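PDB 3CIN: Myo-inositol-1-phosphate synthase-related protein from Thermotoga maritima MSB8, which binds nicotinamide-adenine-dinucleotide through a Rossmann-type domain and is related to the myo-inositol-1-phosphate synthases. Local coordinates for residues Y23-F28 against V140-T145; F191-V194 against F198-N201; G221-T226 against S329-G334. One frame throughout, in Å; residues are numbered along the deposited sequence.

Interaction 1: residues Y23-F28 against V140-T145. With NAD (nicotinamide-adenine-dinucleotide), chain F.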
loop_
_atom_site.group_PDB
_atom_site.type_symbol
_atom_site.label_atom_id
_atom_site.label_comp_id
_atom_site.label_asym_id
_atom_site.label_seq_id
_atom_site.Cartn_x
_atom_site.Cartn_y
_atom_site.Cartn_z
ATOM N N TYR A 23 -22.395 14.825 11.594
ATOM C CA TYR A 23 -20.956 15.038 11.505
ATOM C C TYR A 23 -20.578 16.041 10.445
ATOM O O TYR A 23 -19.831 16.983 10.748
ATOM C CB TYR A 23 -20.236 13.723 11.227
ATOM C CG TYR A 23 -19.063 13.497 12.128
ATOM C CD1 TYR A 23 -18.069 14.457 12.262
ATOM C CD2 TYR A 23 -18.920 12.299 12.825
ATOM C CE1 TYR A 23 -16.948 14.231 13.094
ATOM C CE2 TYR A 23 -17.858 12.083 13.653
ATOM C CZ TYR A 23 -16.855 13.030 13.774
ATOM O OH TYR A 23 -15.763 12.794 14.609
ATOM N N VAL A 24 -21.066 15.859 9.227
ATOM C CA VAL A 24 -20.736 16.838 8.143
ATOM C C VAL A 24 -21.171 18.230 8.497
ATOM O O VAL A 24 -20.387 19.210 8.443
ATOM C CB VAL A 24 -21.304 16.424 6.778
ATOM C CG1 VAL A 24 -21.130 17.494 5.738
ATOM C CG2 VAL A 24 -20.599 15.113 6.297
ATOM N N ALA A 25 -22.435 18.341 8.874
ATOM C CA ALA A 25 -22.981 19.618 9.234
ATOM C C ALA A 25 -22.240 20.308 10.365
ATOM O O ALA A 25 -22.045 21.549 10.366
ATOM C CB ALA A 25 -24.471 19.477 9.581
ATOM N N SER A 26 -21.899 19.540 11.398
ATOM C CA SER A 26 -21.267 20.082 12.538
ATOM C C SER A 26 -19.800 20.466 12.233
ATOM O O SER A 26 -19.291 21.411 12.779
ATOM C CB SER A 26 -21.369 19.099 13.690
ATOM O OG SER A 26 -22.717 18.911 14.077
ATOM N N THR A 27 -19.144 19.745 11.333
ATOM C CA THR A 27 -17.782 20.100 10.942
ATOM C C THR A 27 -17.816 21.390 10.103
ATOM O O THR A 27 -16.953 22.258 10.287
ATOM C CB THR A 27 -17.171 18.988 10.153
ATOM O OG1 THR A 27 -17.151 17.825 10.986
ATOM C CG2 THR A 27 -15.741 19.331 9.735
ATOM N N PHE A 28 -18.795 21.511 9.220
ATOM C CA PHE A 28 -19.042 22.758 8.442
ATOM C C PHE A 28 -19.188 23.921 9.371
ATOM O O PHE A 28 -18.540 24.955 9.207
ATOM C CB PHE A 28 -20.310 22.572 7.597
ATOM C CG PHE A 28 -20.788 23.799 6.894
ATOM C CD1 PHE A 28 -20.017 24.441 5.926
ATOM C CD2 PHE A 28 -22.058 24.291 7.158
ATOM C CE1 PHE A 28 -20.505 25.531 5.226
ATOM C CE2 PHE A 28 -22.555 25.409 6.481
ATOM C CZ PHE A 28 -21.762 26.081 5.557
ATOM N N VAL A 140 -28.931 23.524 2.779
ATOM C CA VAL A 140 -27.938 22.450 2.628
ATOM C C VAL A 140 -28.470 21.143 3.189
ATOM O O VAL A 140 -28.872 21.100 4.357
ATOM C CB VAL A 140 -26.596 22.831 3.322
ATOM C CG1 VAL A 140 -25.603 21.665 3.335
ATOM C CG2 VAL A 140 -25.923 24.046 2.594
ATOM N N ASN A 141 -28.419 20.074 2.390
ATOM C CA ASN A 141 -28.944 18.809 2.769
ATOM C C ASN A 141 -27.781 17.901 3.153
ATOM O O ASN A 141 -27.011 17.447 2.279
ATOM C CB ASN A 141 -29.763 18.165 1.656
ATOM C CG ASN A 141 -30.200 16.801 2.026
ATOM O OD1 ASN A 141 -30.368 16.531 3.230
ATOM N ND2 ASN A 141 -30.367 15.908 1.034
ATOM N N THR A 142 -27.640 17.660 4.465
ATOM C CA THR A 142 -26.668 16.707 5.024
ATOM C C THR A 142 -27.345 15.566 5.869
ATOM O O THR A 142 -26.780 15.112 6.917
ATOM C CB THR A 142 -25.549 17.445 5.822
ATOM O OG1 THR A 142 -26.149 18.366 6.733
ATOM C CG2 THR A 142 -24.624 18.278 4.877
ATOM N N CYS A 143 -28.555 15.157 5.448
ATOM C CA CYS A 143 -29.326 14.109 6.107
ATOM C C CYS A 143 -28.745 12.709 5.846
ATOM O O CYS A 143 -28.013 12.517 4.898
ATOM C CB CYS A 143 -30.799 14.111 5.665
ATOM S SG CYS A 143 -31.671 15.567 6.224
ATOM N N THR A 144 -29.102 11.753 6.713
ATOM C CA THR A 144 -28.769 10.341 6.624
ATOM C C THR A 144 -29.049 9.803 5.220
ATOM O O THR A 144 -30.036 10.132 4.594
ATOM C CB THR A 144 -29.608 9.551 7.658
ATOM O OG1 THR A 144 -29.266 9.982 8.992
ATOM C CG2 THR A 144 -29.448 8.031 7.557
ATOM N N THR A 145 -28.125 8.995 4.706
ATOM C CA THR A 145 -28.331 8.310 3.421
ATOM C C THR A 145 -29.638 7.515 3.371
ATOM O O THR A 145 -30.021 6.877 4.341
ATOM C CB THR A 145 -27.132 7.330 3.174
ATOM O OG1 THR A 145 -25.882 8.002 3.369
ATOM C CG2 THR A 145 -27.141 6.763 1.808
HETATM P PA NAD F . -24.520 11.696 10.222
HETATM O O1A NAD F . -23.425 12.029 11.200
HETATM O O2A NAD F . -25.287 10.478 10.637
HETATM O O5B NAD F . -25.508 12.914 10.266
HETATM C C5B NAD F . -26.797 12.829 9.663
HETATM C C4B NAD F . -27.728 13.720 10.466
HETATM O O4B NAD F . -28.956 13.848 9.767
HETATM C C3B NAD F . -28.063 13.209 11.861
HETATM O O3B NAD F . -28.004 14.252 12.820
HETATM C C2B NAD F . -29.492 12.699 11.721
HETATM O O2B NAD F . -30.156 12.617 12.952
HETATM C C1B NAD F . -30.036 13.695 10.722
HETATM N N9A NAD F . -31.225 13.261 9.984
HETATM C C8A NAD F . -31.429 11.973 9.499
HETATM N N7A NAD F . -32.584 12.015 8.750
HETATM C C5A NAD F . -33.075 13.297 8.799
HETATM C C6A NAD F . -34.248 13.876 8.310
HETATM N N6A NAD F . -35.147 13.189 7.536
HETATM N N1A NAD F . -34.413 15.232 8.512
HETATM C C2A NAD F . -33.485 15.952 9.243
HETATM N N3A NAD F . -32.363 15.377 9.802
HETATM C C4A NAD F . -32.193 14.060 9.569
HETATM O O3 NAD F . -23.950 11.557 8.761
HETATM P PN NAD F . -22.811 12.443 8.123
HETATM O O1N NAD F . -21.542 11.660 8.167
HETATM O O2N NAD F . -22.909 13.854 8.600
HETATM O O5D NAD F . -23.236 12.407 6.588
HETATM C C5D NAD F . -24.333 13.168 6.137
HETATM C C4D NAD F . -24.719 12.793 4.711
HETATM O O4D NAD F . -23.689 13.201 3.852
HETATM C C3D NAD F . -24.972 11.316 4.454
HETATM O O3D NAD F . -26.063 11.162 3.509
HETATM C C2D NAD F . -23.686 10.902 3.757
HETATM O O2D NAD F . -23.886 9.797 2.871
HETATM C C1D NAD F . -23.401 12.156 2.961
HETATM N N1N NAD F . -22.008 12.252 2.529
HETATM C C2N NAD F . -21.031 12.282 3.439
HETATM C C3N NAD F . -19.717 12.411 2.914
HETATM C C7N NAD F . -18.649 12.704 3.867
HETATM O O7N NAD F . -19.007 12.710 5.186
HETATM N N7N NAD F . -17.406 12.954 3.427
HETATM C C4N NAD F . -19.457 12.479 1.560
HETATM C C5N NAD F . -20.480 12.430 0.658
HETATM C C6N NAD F . -21.777 12.334 1.180
#

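Interaction 2: residues F191-V194 against F198-N201. With MG (magnesium ion), chain E.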
loop_
_atom_site.group_PDB
_atom_site.type_symbol
_atom_site.label_atom_id
_atom_site.label_comp_id
_atom_site.label_asym_id
_atom_site.label_seq_id
_atom_site.Cartn_x
_atom_site.Cartn_y
_atom_site.Cartn_z
ATOM N N PHE A 191 -30.670 25.078 -3.254
ATOM C CA PHE A 191 -30.710 23.836 -2.501
ATOM C C PHE A 191 -29.445 23.056 -2.887
ATOM O O PHE A 191 -29.225 22.787 -4.073
ATOM C CB PHE A 191 -31.945 23.046 -2.879
ATOM C CG PHE A 191 -32.160 21.779 -2.078
ATOM C CD1 PHE A 191 -32.782 21.828 -0.827
ATOM C CD2 PHE A 191 -31.752 20.547 -2.557
ATOM C CE1 PHE A 191 -32.958 20.670 -0.061
ATOM C CE2 PHE A 191 -31.981 19.351 -1.821
ATOM C CZ PHE A 191 -32.597 19.421 -0.565
ATOM N N VAL A 192 -28.629 22.730 -1.889
ATOM C CA VAL A 192 -27.356 21.982 -2.100
ATOM C C VAL A 192 -27.488 20.580 -1.570
ATOM O O VAL A 192 -27.590 20.356 -0.402
ATOM C CB VAL A 192 -26.173 22.737 -1.416
ATOM C CG1 VAL A 192 -24.865 21.992 -1.578
ATOM C CG2 VAL A 192 -26.049 24.143 -1.969
ATOM N N ASN A 193 -27.462 19.595 -2.460
ATOM C CA ASN A 193 -27.654 18.224 -2.078
ATOM C C ASN A 193 -26.368 17.461 -2.149
ATOM O O ASN A 193 -25.933 17.108 -3.218
ATOM C CB ASN A 193 -28.647 17.539 -3.031
ATOM C CG ASN A 193 -28.918 16.117 -2.626
ATOM O OD1 ASN A 193 -28.913 15.833 -1.450
ATOM N ND2 ASN A 193 -29.042 15.222 -3.580
ATOM N N VAL A 194 -25.779 17.236 -1.000
ATOM C CA VAL A 194 -24.508 16.521 -0.970
ATOM C C VAL A 194 -24.641 15.059 -0.619
ATOM O O VAL A 194 -23.625 14.428 -0.417
ATOM C CB VAL A 194 -23.432 17.245 -0.122
ATOM C CG1 VAL A 194 -22.996 18.531 -0.870
ATOM C CG2 VAL A 194 -23.910 17.519 1.272
ATOM N N PHE A 198 -31.041 11.211 -5.763
ATOM C CA PHE A 198 -31.151 12.039 -6.956
ATOM C C PHE A 198 -32.091 13.248 -6.731
ATOM O O PHE A 198 -33.275 13.099 -6.400
ATOM C CB PHE A 198 -31.735 11.268 -8.131
ATOM C CG PHE A 198 -30.811 10.262 -8.779
ATOM C CD1 PHE A 198 -29.607 9.853 -8.246
ATOM C CD2 PHE A 198 -31.211 9.690 -9.981
ATOM C CE1 PHE A 198 -28.843 8.920 -8.919
ATOM C CE2 PHE A 198 -30.456 8.770 -10.605
ATOM C CZ PHE A 198 -29.296 8.385 -10.090
ATOM N N ILE A 199 -31.526 14.446 -6.861
ATOM C CA ILE A 199 -32.295 15.677 -6.908
ATOM C C ILE A 199 -31.869 16.444 -8.188
ATOM O O ILE A 199 -32.638 16.609 -9.178
ATOM C CB ILE A 199 -32.142 16.487 -5.625
ATOM C CG1 ILE A 199 -32.663 15.702 -4.412
ATOM C CG2 ILE A 199 -32.887 17.836 -5.790
ATOM C CD1 ILE A 199 -34.170 15.391 -4.430
ATOM N N ALA A 200 -30.583 16.826 -8.251
ATOM C CA ALA A 200 -30.022 17.369 -9.497
ATOM C C ALA A 200 -30.139 16.421 -10.702
ATOM O O ALA A 200 -30.328 16.839 -11.830
ATOM C CB ALA A 200 -28.584 17.866 -9.307
ATOM N N ASN A 201 -30.085 15.109 -10.423
ATOM C CA ASN A 201 -30.182 14.065 -11.444
ATOM C C ASN A 201 -31.570 13.467 -11.646
ATOM O O ASN A 201 -31.752 12.497 -12.369
ATOM C CB ASN A 201 -29.171 12.948 -11.109
ATOM C CG ASN A 201 -27.790 13.384 -11.363
ATOM O OD1 ASN A 201 -27.327 13.399 -12.518
ATOM N ND2 ASN A 201 -27.092 13.759 -10.299
HETATM MG MG MG E . -25.541 13.492 -14.275
HETATM O O HOH W 1 -23.905 12.125 -13.204
HETATM O O HOH W 2 -26.191 11.398 -15.052
#

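Interaction 3: residues G221-T226 against S329-G334. With NAD (nicotinamide-adenine-dinucleotide), chain F.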
loop_
_atom_site.group_PDB
_atom_site.type_symbol
_atom_site.label_atom_id
_atom_site.label_comp_id
_atom_site.label_asym_id
_atom_site.label_seq_id
_atom_site.Cartn_x
_atom_site.Cartn_y
_atom_site.Cartn_z
ATOM N N GLY A 221 -21.664 14.589 -2.523
ATOM C CA GLY A 221 -20.390 15.318 -2.444
ATOM C C GLY A 221 -19.167 14.521 -2.929
ATOM O O GLY A 221 -19.073 13.321 -2.677
ATOM N N ALA A 222 -18.258 15.199 -3.640
ATOM C CA ALA A 222 -17.085 14.546 -4.271
ATOM C C ALA A 222 -15.953 14.413 -3.293
ATOM O O ALA A 222 -14.951 15.160 -3.369
ATOM C CB ALA A 222 -16.601 15.334 -5.519
ATOM N N THR A 223 -16.069 13.446 -2.395
ATOM C CA THR A 223 -15.026 13.188 -1.434
ATOM C C THR A 223 -14.799 11.697 -1.381
ATOM O O THR A 223 -15.541 10.915 -1.981
ATOM C CB THR A 223 -15.351 13.719 0.004
ATOM O OG1 THR A 223 -16.331 12.887 0.613
ATOM C CG2 THR A 223 -15.860 15.182 0.022
ATOM N N GLY A 224 -13.756 11.311 -0.664
ATOM C CA GLY A 224 -13.492 9.904 -0.414
ATOM C C GLY A 224 -12.658 9.219 -1.487
ATOM O O GLY A 224 -11.926 9.830 -2.207
ATOM N N ALA A 225 -12.838 7.918 -1.622
ATOM C CA ALA A 225 -12.019 7.146 -2.548
ATOM C C ALA A 225 -12.350 7.371 -4.005
ATOM O O ALA A 225 -11.455 7.297 -4.841
ATOM C CB ALA A 225 -12.166 5.654 -2.239
ATOM N N THR A 226 -13.612 7.606 -4.329
ATOM C CA THR A 226 -14.029 7.582 -5.747
ATOM C C THR A 226 -13.358 8.659 -6.549
ATOM O O THR A 226 -12.939 8.413 -7.673
ATOM C CB THR A 226 -15.553 7.630 -5.878
ATOM O OG1 THR A 226 -16.090 6.458 -5.245
ATOM C CG2 THR A 226 -15.962 7.625 -7.309
ATOM N N SER A 329 -15.713 13.938 7.190
ATOM C CA SER A 329 -16.592 15.075 7.379
ATOM C C SER A 329 -15.862 16.366 7.083
ATOM O O SER A 329 -16.429 17.274 6.490
ATOM C CB SER A 329 -17.146 15.037 8.795
ATOM O OG SER A 329 -17.925 13.850 8.905
ATOM N N PRO A 330 -14.571 16.458 7.463
ATOM C CA PRO A 330 -13.849 17.696 7.058
ATOM C C PRO A 330 -13.770 17.903 5.561
ATOM O O PRO A 330 -13.901 19.031 5.094
ATOM C CB PRO A 330 -12.493 17.519 7.723
ATOM C CG PRO A 330 -12.813 16.640 8.931
ATOM C CD PRO A 330 -13.756 15.651 8.368
ATOM N N ALA A 331 -13.577 16.836 4.794
ATOM C CA ALA A 331 -13.481 17.004 3.346
ATOM C C ALA A 331 -14.754 17.675 2.799
ATOM O O ALA A 331 -14.714 18.661 2.026
ATOM C CB ALA A 331 -13.243 15.670 2.650
ATOM N N LEU A 332 -15.895 17.156 3.211
ATOM C CA LEU A 332 -17.142 17.661 2.676
ATOM C C LEU A 332 -17.492 19.023 3.275
ATOM O O LEU A 332 -18.032 19.916 2.586
ATOM C CB LEU A 332 -18.283 16.659 2.877
ATOM C CG LEU A 332 -19.630 17.068 2.280
ATOM C CD1 LEU A 332 -19.509 17.437 0.792
ATOM C CD2 LEU A 332 -20.630 15.899 2.381
ATOM N N GLY A 333 -17.216 19.181 4.553
ATOM C CA GLY A 333 -17.357 20.481 5.219
ATOM C C GLY A 333 -16.661 21.609 4.474
ATOM O O GLY A 333 -17.222 22.679 4.262
ATOM N N GLY A 334 -15.444 21.363 3.996
ATOM C CA GLY A 334 -14.730 22.353 3.252
ATOM C C GLY A 334 -15.349 22.671 1.920
ATOM O O GLY A 334 -15.414 23.836 1.513
HETATM P PA NAD F . -24.520 11.696 10.222
HETATM O O1A NAD F . -23.425 12.029 11.200
HETATM O O2A NAD F . -25.287 10.478 10.637
HETATM O O5B NAD F . -25.508 12.914 10.266
HETATM C C5B NAD F . -26.797 12.829 9.663
HETATM C C4B NAD F . -27.728 13.720 10.466
HETATM O O4B NAD F . -28.956 13.848 9.767
HETATM C C3B NAD F . -28.063 13.209 11.861
HETATM O O3B NAD F . -28.004 14.252 12.820
HETATM C C2B NAD F . -29.492 12.699 11.721
HETATM O O2B NAD F . -30.156 12.617 12.952
HETATM C C1B NAD F . -30.036 13.695 10.722
HETATM N N9A NAD F . -31.225 13.261 9.984
HETATM C C8A NAD F . -31.429 11.973 9.499
HETATM N N7A NAD F . -32.584 12.015 8.750
HETATM C C5A NAD F . -33.075 13.297 8.799
HETATM C C6A NAD F . -34.248 13.876 8.310
HETATM N N6A NAD F . -35.147 13.189 7.536
HETATM N N1A NAD F . -34.413 15.232 8.512
HETATM C C2A NAD F . -33.485 15.952 9.243
HETATM N N3A NAD F . -32.363 15.377 9.802
HETATM C C4A NAD F . -32.193 14.060 9.569
HETATM O O3 NAD F . -23.950 11.557 8.761
HETATM P PN NAD F . -22.811 12.443 8.123
HETATM O O1N NAD F . -21.542 11.660 8.167
HETATM O O2N NAD F . -22.909 13.854 8.600
HETATM O O5D NAD F . -23.236 12.407 6.588
HETATM C C5D NAD F . -24.333 13.168 6.137
HETATM C C4D NAD F . -24.719 12.793 4.711
HETATM O O4D NAD F . -23.689 13.201 3.852
HETATM C C3D NAD F . -24.972 11.316 4.454
HETATM O O3D NAD F . -26.063 11.162 3.509
HETATM C C2D NAD F . -23.686 10.902 3.757
HETATM O O2D NAD F . -23.886 9.797 2.871
HETATM C C1D NAD F . -23.401 12.156 2.961
HETATM N N1N NAD F . -22.008 12.252 2.529
HETATM C C2N NAD F . -21.031 12.282 3.439
HETATM C C3N NAD F . -19.717 12.411 2.914
HETATM C C7N NAD F . -18.649 12.704 3.867
HETATM O O7N NAD F . -19.007 12.710 5.186
HETATM N N7N NAD F . -17.406 12.954 3.427
HETATM C C4N NAD F . -19.457 12.479 1.560
HETATM C C5N NAD F . -20.480 12.430 0.658
HETATM C C6N NAD F . -21.777 12.334 1.180
#

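Interaction 1: residues Y23-F28 against V140-T145
Thr142, just past the end of strand 138-141, meets the first turn of helix 23-36 through both branches of its side chain. Its methyl CG2 lies 3.7 Å from Val24 CG1, the two side chains crossing at a slant, while its hydroxyl OG1 comes 3.5 Å from the methyl CB of Ala25. With chi1 at 49°, OG1 sits between the backbone N and the carbonyl carbon; it is hydrogen-bonded to the carbonyls of Gly20 and Leu19, where strand 14-19 gives way to the glycine turn, so the buried hydroxyl beside Ala25 is satisfied. Val24 divides its two methyls: CG1, anti to the backbone N (chi1 172°), faces Thr142, and CG2 faces the cofactor.

At Ala25 the helix comes close to the strand end, its CA 6.3 Å from that of Thr142, and NAD lies against both segments. At the helix start two backbone amides grip the diphosphate, one oxygen from each phosphate. Tyr23 N donates to NAD O1A at 3.0 Å. Val24 N donates to NAD O2N at 2.8 Å, and both bonds are nearly straight at 171°. The helix dipole probably adds to the hold on these charged oxygens. Beyond Thr142 the chain serves the nicotinamide ribose, whose O3D donates to Cys143 O at 2.8 Å and whose O2D donates to Thr145 OG1. Asn141 OD1 accepts from Cys143 N in an Asx turn that shapes this bend. A glycine-rich turn after the first strand, followed by a helix whose first amides hold the diphosphate, is the signature of a Rossmann dinucleotide-binding site. Ala25 fits the alanine of its GxGxxA motif, and the end of the fourth strand lies beside this turn and helix, in keeping with the fold's 3-2-1-4 strand order.

Interaction 2: residues F191-V194 against F198-N201
Strand 189-193 ends at Asn193, and after a short turn the irregular segment 198-201 comes back beside it; the CA atoms of Asn193 and Ile199 are the nearest pair, 7.2 Å apart. Contact is made by side chains alone. Ile199 presents two branches to the strand: CG1 lies 3.7 Å from Asn193 ND2, and the methyl CG2 reaches Phe191 CE2 at 4.3 Å, meeting the ring obliquely. With chi1 at -62°, CG1 is anti to the carbonyl carbon, which leaves CG2 anti to the backbone N and places the two branches over different strand residues.

The Asn193 side chain crosses that of Ile199 at about a right angle, extended with CG anti to its own N (chi1 -178°). Its buried amide is held at both ends: OD1 accepts from Asn141 ND2 on the adjacent strand, and ND2 donates to Asp219 OD1, so the aliphatic CG1 meets an amide whose rotation is fixed. Two residues after Ile199, Asn201 OD1 binds the magnesium ion at 2.5 Å, alongside two waters and the carbonyls of Pro366, Pro368 and Glu371. Asn201 ND2 donates to Asp219 OD2, tying the metal ligand to the same carboxylate.

Phe191 and Ile199 both pack on Ala176 of helix 171-186, and Ile199 also touches Val216. Ile199 is thus packed between strands 189-193 and 214-217 of the parallel sheet and helix 171-186.

Interaction 3: residues G221-T226 against S329-G334
Segment 221-226 runs as an open loop, with an inverse gamma turn centred on Ala222, into helix 225-238 and passes the early turns of helix 328-348, the CA atoms of Thr223 and Ala331 lying 6.3 Å apart. Thr223 carries the contact. Its methyl CG2 sits 3.7 Å from Ala331 CB and 4.0 Å from Leu332 CB, against the helix surface. The other branch turns to the cofactor: with chi1 at 74°, OG1 accepts from the carboxamide N7N of NAD at 3.0 Å, the N-H...O angle being 166°. One threonine thereby packs on the helix by its methyl and helps fix the rotation of the carboxamide by its hydroxyl.

Leu332 works in a similar two-way fashion. Methyl CD1 rests directly on the main chain of Gly221, 4.0 Å from its CA, whereas CD2 lies over one face of the nicotinamide ring, 3.6 Å from C3N.

Lys364 donates to Gly221 O. On the side of the assembly, Pro330 and Ala331 meet Ala316 and Arg241, respectively, of the second subunit. Val194, just past strand 189-193, bonds to the backbone of Gly221 and touches Leu332 with its side chain. Leu332 and Ser329 also pack on Val24, so that the start of helix 328-348 contacts helix 23-36, the end of strand 189-193 and the loop leading into helix 225-238.

Overall arrangement
All three contacts are buried, their centres within 7 to 9 Å of the centre of the chain. Interactions 1 and 3 line the NAD pocket, while interaction 2 lies on the way to the magnesium site. Interactions 1 and 2 hang on neighbouring strands of the parallel sheet, 138-141 and 189-193, joined directly by the bond between Asn141 and Asn193. Interaction 1 secures the diphosphate and one ribose, largely by backbone groups; interaction 3 handles the nicotinamide end, by a threonine hydroxyl and a leucine methyl. Val194 links interactions 2 and 3, and Tyr23 and Thr27 touch Ser329, linking 1 and 3. Interactions 1 and 3 also reach the second subunit, interaction 2 no other chain.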